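Local coordinates for protein Succinylglutamatedesuccinylase/aspartoacylase (PDB 3CDX) that probably hydrolyses carbon-nitrogen bonds of linear amides, as a metal-dependent member of the succinylglutamate desuccinylase/aspartoacylase family, and binds a calcium ion, at residues H63-Y67 / A99-R105; V41-I45 / L92-P98. All blocks are in the same frame, centred on the assembly; numbering follows the deposited sequence.

Interaction 1 of 2, residues H63-Y67 / A99-R105; sequences HGDEY and AIQSDTR. With CA (calcium ion), chain G.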
loop_
_atom_site.group_PDB
_atom_site.type_symbol
_atom_site.label_atom_id
_atom_site.label_comp_id
_atom_site.label_asym_id
_atom_site.label_seq_id
_atom_site.Cartn_x
_atom_site.Cartn_y
_atom_site.Cartn_z
ATOM N N HIS A 63 14.100 -0.999 -18.311
ATOM C CA HIS A 63 13.609 -0.247 -17.169
ATOM C C HIS A 63 12.556 0.730 -17.660
ATOM O O HIS A 63 12.741 1.394 -18.679
ATOM C CB HIS A 63 14.765 0.468 -16.443
ATOM C CG HIS A 63 15.679 -0.480 -15.718
ATOM N ND1 HIS A 63 17.052 -0.392 -15.781
ATOM C CD2 HIS A 63 15.413 -1.558 -14.936
ATOM C CE1 HIS A 63 17.599 -1.371 -15.075
ATOM N NE2 HIS A 63 16.625 -2.088 -14.540
ATOM N N GLY A 64 11.423 0.767 -16.975
ATOM C CA GLY A 64 10.279 1.517 -17.469
ATOM C C GLY A 64 10.497 3.023 -17.557
ATOM O O GLY A 64 9.848 3.693 -18.385
ATOM N N ASP A 65 11.396 3.541 -16.721
ATOM C CA ASP A 65 11.672 4.990 -16.639
ATOM C C ASP A 65 12.882 5.446 -17.480
ATOM O O ASP A 65 13.401 6.535 -17.300
ATOM C CB ASP A 65 11.850 5.440 -15.171
ATOM C CG ASP A 65 13.014 4.742 -14.457
ATOM O OD1 ASP A 65 13.548 3.718 -14.935
ATOM O OD2 ASP A 65 13.375 5.207 -13.369
ATOM N N GLU A 66 13.356 4.593 -18.372
ATOM C CA GLU A 66 14.488 4.975 -19.202
ATOM C C GLU A 66 13.971 5.106 -20.615
ATOM O O GLU A 66 13.769 4.111 -21.269
ATOM C CB GLU A 66 15.586 3.951 -19.054
ATOM C CG GLU A 66 16.063 3.930 -17.645
ATOM C CD GLU A 66 17.046 2.845 -17.349
ATOM O OE1 GLU A 66 17.542 2.198 -18.314
ATOM O OE2 GLU A 66 17.286 2.636 -16.131
ATOM N N TYR A 67 13.750 6.361 -21.037
ATOM C CA TYR A 67 12.910 6.725 -22.200
ATOM C C TYR A 67 13.580 6.721 -23.559
ATOM O O TYR A 67 12.926 6.431 -24.579
ATOM C CB TYR A 67 12.317 8.127 -22.002
ATOM C CG TYR A 67 11.696 8.333 -20.640
ATOM C CD1 TYR A 67 10.636 7.511 -20.183
ATOM C CD2 TYR A 67 12.154 9.356 -19.810
ATOM C CE1 TYR A 67 10.072 7.724 -18.912
ATOM C CE2 TYR A 67 11.633 9.561 -18.539
ATOM C CZ TYR A 67 10.587 8.768 -18.095
ATOM O OH TYR A 67 10.124 9.021 -16.802
ATOM N N ALA A 99 6.367 -1.852 -16.154
ATOM C CA ALA A 99 7.173 -0.806 -15.502
ATOM C C ALA A 99 7.149 0.480 -16.318
ATOM O O ALA A 99 7.300 1.589 -15.778
ATOM C CB ALA A 99 8.624 -1.289 -15.298
ATOM N N ILE A 100 7.002 0.319 -17.633
ATOM C CA ILE A 100 6.837 1.450 -18.546
ATOM C C ILE A 100 5.544 2.210 -18.170
ATOM O O ILE A 100 5.544 3.444 -18.010
ATOM C CB ILE A 100 6.848 0.953 -20.014
ATOM C CG1 ILE A 100 8.273 0.560 -20.396
ATOM C CG2 ILE A 100 6.302 2.028 -21.007
ATOM C CD1 ILE A 100 8.404 -0.037 -21.805
ATOM N N GLN A 101 4.472 1.446 -17.961
ATOM C CA GLN A 101 3.176 2.024 -17.590
ATOM C C GLN A 101 3.260 2.755 -16.278
ATOM O O GLN A 101 2.732 3.866 -16.150
ATOM C CB GLN A 101 2.086 0.947 -17.586
ATOM C CG GLN A 101 1.839 0.490 -19.022
ATOM C CD GLN A 101 0.837 -0.641 -19.185
ATOM O OE1 GLN A 101 -0.105 -0.515 -19.973
ATOM N NE2 GLN A 101 1.054 -1.768 -18.476
ATOM N N SER A 102 3.953 2.157 -15.304
ATOM C CA SER A 102 4.110 2.798 -13.988
ATOM C C SER A 102 5.248 3.845 -13.964
ATOM O O SER A 102 5.455 4.569 -12.951
ATOM C CB SER A 102 4.320 1.748 -12.908
ATOM O OG SER A 102 5.526 1.087 -13.166
ATOM N N ASP A 103 5.988 3.949 -15.068
ATOM C CA ASP A 103 7.129 4.879 -15.124
ATOM C C ASP A 103 8.140 4.581 -14.028
ATOM O O ASP A 103 8.666 5.483 -13.383
ATOM C CB ASP A 103 6.698 6.372 -15.133
ATOM C CG ASP A 103 7.855 7.342 -15.527
ATOM O OD1 ASP A 103 8.912 6.883 -15.996
ATOM O OD2 ASP A 103 7.700 8.582 -15.416
ATOM N N THR A 104 8.435 3.302 -13.808
ATOM C CA THR A 104 9.373 2.960 -12.745
ATOM C C THR A 104 10.485 2.057 -13.255
ATOM O O THR A 104 10.336 1.399 -14.270
ATOM C CB THR A 104 8.665 2.267 -11.503
ATOM O OG1 THR A 104 7.965 1.108 -11.952
ATOM C CG2 THR A 104 7.663 3.203 -10.844
ATOM N N ARG A 105 11.586 2.025 -12.502
ATOM C CA ARG A 105 12.685 1.086 -12.712
ATOM C C ARG A 105 12.257 -0.334 -12.368
ATOM O O ARG A 105 12.488 -1.251 -13.178
ATOM C CB ARG A 105 13.866 1.475 -11.834
ATOM C CG ARG A 105 15.124 0.691 -12.155
ATOM C CD ARG A 105 16.238 1.100 -11.192
ATOM N NE ARG A 105 17.427 0.269 -11.365
ATOM C CZ ARG A 105 18.387 0.520 -12.244
ATOM N NH1 ARG A 105 18.304 1.575 -13.049
ATOM N NH2 ARG A 105 19.425 -0.290 -12.331
HETATM CA CA CA G . 18.715 0.864 -16.923
HETATM O O HOH W 1 7.459 5.159 -18.683
HETATM O O HOH W 2 16.006 3.274 -13.977
HETATM O O HOH W 3 12.060 4.507 -11.082
#
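This is the metal site of an M14-like, zinc-peptidase-type catalytic domain, here holding calcium. H63 ND1 binds the ion at 2.4 Å and E66 chelates it through OE1 (2.3 Å) and OE2 (2.4 Å); H149 completes the protein ligands. H63 and E66 open and close a type I beta turn. The guanidinium of R105 lies flat on the H63 ring, centres 3.9 Å apart; D113 forms a salt bridge with R105 NE and a hydrogen bond with H63 NE2. A water that accepts from R105 NH1 (3.0 Å) also lies 2.6 Å from E66 OE2 and 2.7 Å from D65 OD1. G64 CA sits 3.4 Å from A99 O, where any CB would clash. D103 ends the helix in a Schellman motif, with T104 N to A99 O 2.8 Å and D103 N to I100 O 3.0 Å; D103 OD1 accepts a 2.6 Å hydrogen bond from Y67 OH. R105 thus brings positive charge, partly balanced by D113, beside the metal ligands and helps orient H63.

Interaction 2 of 2, residues V41-I45 / L92-P98; sequences VEIPI and LPAVNMP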
loop_
_atom_site.group_PDB
_atom_site.type_symbol
_atom_site.label_atom_id
_atom_site.label_comp_id
_atom_site.label_asym_id
_atom_site.label_seq_id
_atom_site.Cartn_x
_atom_site.Cartn_y
_atom_site.Cartn_z
ATOM N N VAL A 41 0.050 -9.182 -21.122
ATOM C CA VAL A 41 0.630 -7.910 -21.501
ATOM C C VAL A 41 1.282 -8.078 -22.889
ATOM O O VAL A 41 2.047 -9.020 -23.123
ATOM C CB VAL A 41 1.599 -7.385 -20.396
ATOM C CG1 VAL A 41 2.602 -8.375 -20.126
ATOM C CG2 VAL A 41 2.290 -6.103 -20.811
ATOM N N GLU A 42 0.964 -7.173 -23.804
ATOM C CA GLU A 42 1.526 -7.189 -25.151
ATOM C C GLU A 42 2.839 -6.410 -25.212
ATOM O O GLU A 42 2.898 -5.200 -24.901
ATOM C CB GLU A 42 0.518 -6.612 -26.153
ATOM C CG GLU A 42 -0.671 -7.564 -26.381
ATOM C CD GLU A 42 -1.879 -6.936 -27.094
ATOM O OE1 GLU A 42 -1.883 -5.735 -27.422
ATOM O OE2 GLU A 42 -2.858 -7.673 -27.304
ATOM N N ILE A 43 3.881 -7.111 -25.647
ATOM C CA ILE A 43 5.211 -6.541 -25.724
ATOM C C ILE A 43 5.509 -6.332 -27.217
ATOM O O ILE A 43 5.668 -7.298 -27.957
ATOM C CB ILE A 43 6.288 -7.481 -25.106
ATOM C CG1 ILE A 43 5.886 -8.060 -23.746
ATOM C CG2 ILE A 43 7.705 -6.793 -25.099
ATOM C CD1 ILE A 43 6.034 -7.193 -22.519
ATOM N N PRO A 44 5.580 -5.072 -27.663
ATOM C CA PRO A 44 5.864 -4.816 -29.093
ATOM C C PRO A 44 7.205 -5.377 -29.632
ATOM O O PRO A 44 8.259 -5.181 -29.022
ATOM C CB PRO A 44 5.802 -3.281 -29.214
ATOM C CG PRO A 44 5.839 -2.748 -27.816
ATOM C CD PRO A 44 5.348 -3.821 -26.898
ATOM N N ILE A 45 7.122 -6.070 -30.773
ATOM C CA ILE A 45 8.290 -6.614 -31.506
ATOM C C ILE A 45 8.073 -6.402 -33.011
ATOM O O ILE A 45 7.018 -6.787 -33.551
ATOM C CB ILE A 45 8.465 -8.161 -31.350
ATOM C CG1 ILE A 45 8.639 -8.592 -29.905
ATOM C CG2 ILE A 45 9.666 -8.679 -32.205
ATOM C CD1 ILE A 45 8.569 -10.130 -29.726
ATOM N N LEU A 92 12.748 -4.260 -30.052
ATOM C CA LEU A 92 11.832 -4.315 -28.893
ATOM C C LEU A 92 12.043 -3.036 -28.167
ATOM O O LEU A 92 12.879 -2.985 -27.282
ATOM C CB LEU A 92 12.117 -5.519 -27.952
ATOM C CG LEU A 92 11.629 -6.870 -28.495
ATOM C CD1 LEU A 92 12.628 -7.440 -29.527
ATOM C CD2 LEU A 92 11.378 -7.923 -27.404
ATOM N N PRO A 93 11.299 -1.978 -28.540
ATOM C CA PRO A 93 11.542 -0.671 -27.928
ATOM C C PRO A 93 11.054 -0.570 -26.497
ATOM O O PRO A 93 11.464 0.330 -25.788
ATOM C CB PRO A 93 10.682 0.269 -28.768
ATOM C CG PRO A 93 9.549 -0.601 -29.242
ATOM C CD PRO A 93 10.203 -1.922 -29.540
ATOM N N ALA A 94 10.188 -1.474 -26.083
ATOM C CA ALA A 94 9.492 -1.313 -24.808
ATOM C C ALA A 94 9.334 -2.663 -24.123
ATOM O O ALA A 94 8.270 -3.225 -24.105
ATOM C CB ALA A 94 8.135 -0.632 -25.048
ATOM N N VAL A 95 10.433 -3.182 -23.573
ATOM C CA VAL A 95 10.476 -4.568 -23.131
ATOM C C VAL A 95 9.609 -4.773 -21.853
ATOM O O VAL A 95 8.767 -5.655 -21.817
ATOM C CB VAL A 95 11.926 -4.989 -22.833
ATOM C CG1 VAL A 95 11.972 -6.366 -22.102
ATOM C CG2 VAL A 95 12.746 -5.073 -24.129
ATOM N N ASN A 96 9.831 -3.952 -20.831
ATOM C CA ASN A 96 9.192 -4.116 -19.527
ATOM C C ASN A 96 7.933 -3.272 -19.473
ATOM O O ASN A 96 7.870 -2.240 -18.773
ATOM C CB ASN A 96 10.211 -3.695 -18.458
ATOM C CG ASN A 96 9.869 -4.199 -17.060
ATOM O OD1 ASN A 96 8.779 -4.743 -16.816
ATOM N ND2 ASN A 96 10.804 -3.996 -16.121
ATOM N N MET A 97 6.929 -3.684 -20.240
ATOM C CA MET A 97 5.693 -2.900 -20.380
ATOM C C MET A 97 5.013 -2.478 -19.073
ATOM O O MET A 97 4.631 -1.317 -18.928
ATOM C CB MET A 97 4.689 -3.621 -21.278
ATOM C CG MET A 97 4.880 -3.270 -22.787
ATOM S SD MET A 97 4.761 -1.476 -23.174
ATOM C CE MET A 97 3.299 -0.920 -22.448
ATOM N N PRO A 98 4.886 -3.407 -18.093
ATOM C CA PRO A 98 4.268 -2.921 -16.826
ATOM C C PRO A 98 5.039 -1.798 -16.126
ATOM O O PRO A 98 4.427 -0.881 -15.543
ATOM C CB PRO A 98 4.187 -4.193 -15.951
ATOM C CG PRO A 98 4.281 -5.389 -16.974
ATOM C CD PRO A 98 5.210 -4.861 -18.052
#
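I43 reaches across the gap with its end rather than its CB: with chi1 and chi2 both m, CD1 swings to 3.2 Å from V95 O and 4.0 Å from M97 CB, while CG2 meets A94 O at 3.7 Å. M97 chi1 (m) puts CG 3.5 Å from E42 O and 4.2 Å from P44 CD; chi2 and chi3, also m, then fold the end back. V41, in the p rotamer, puts CG2 3.5 Å from M97 CB and 4.2 Å from P98 CD. At the other end L92, with chi1 m, puts CG 3.7 Å from I45 CG1, and the rigid ring of P44 faces A94, CG to CB 4.2 Å. The CA-to-CB bond of E42 points away, and its carboxylate forms a salt bridge with R329 of the fourth subunit. Strand 40-50 pairs antiparallel with 21-30 and 87-92; past L92 the chain leaves the sheet and crosses beside 41-45 into helix 97-102, with helix 126-138 touching V41, L92, V95 and P98, and helix 68-79 meeting P93.

Both contacts are largely buried, and they share helix 97-102: interaction 2 takes its first turn and the loop leading in, interaction 1 its last turn and the Schellman end. Their segments alternate along the chain, and they touch where I100 CD1 packs 3.3 Å from A94 CB. The chemistry divides with place. Near the calcium, interaction 1 is polar, built from metal ligands, a stacked arginine, carboxylates and bridging waters; against strand 40-50, interaction 2 is a hydrophobic fit of branched chains, prolines and a methionine. One helix thus lies between strand 40-50 and the metal-binding loop. Both contacts also meet the second subunit, where V300 packs on I100, P44 and A94.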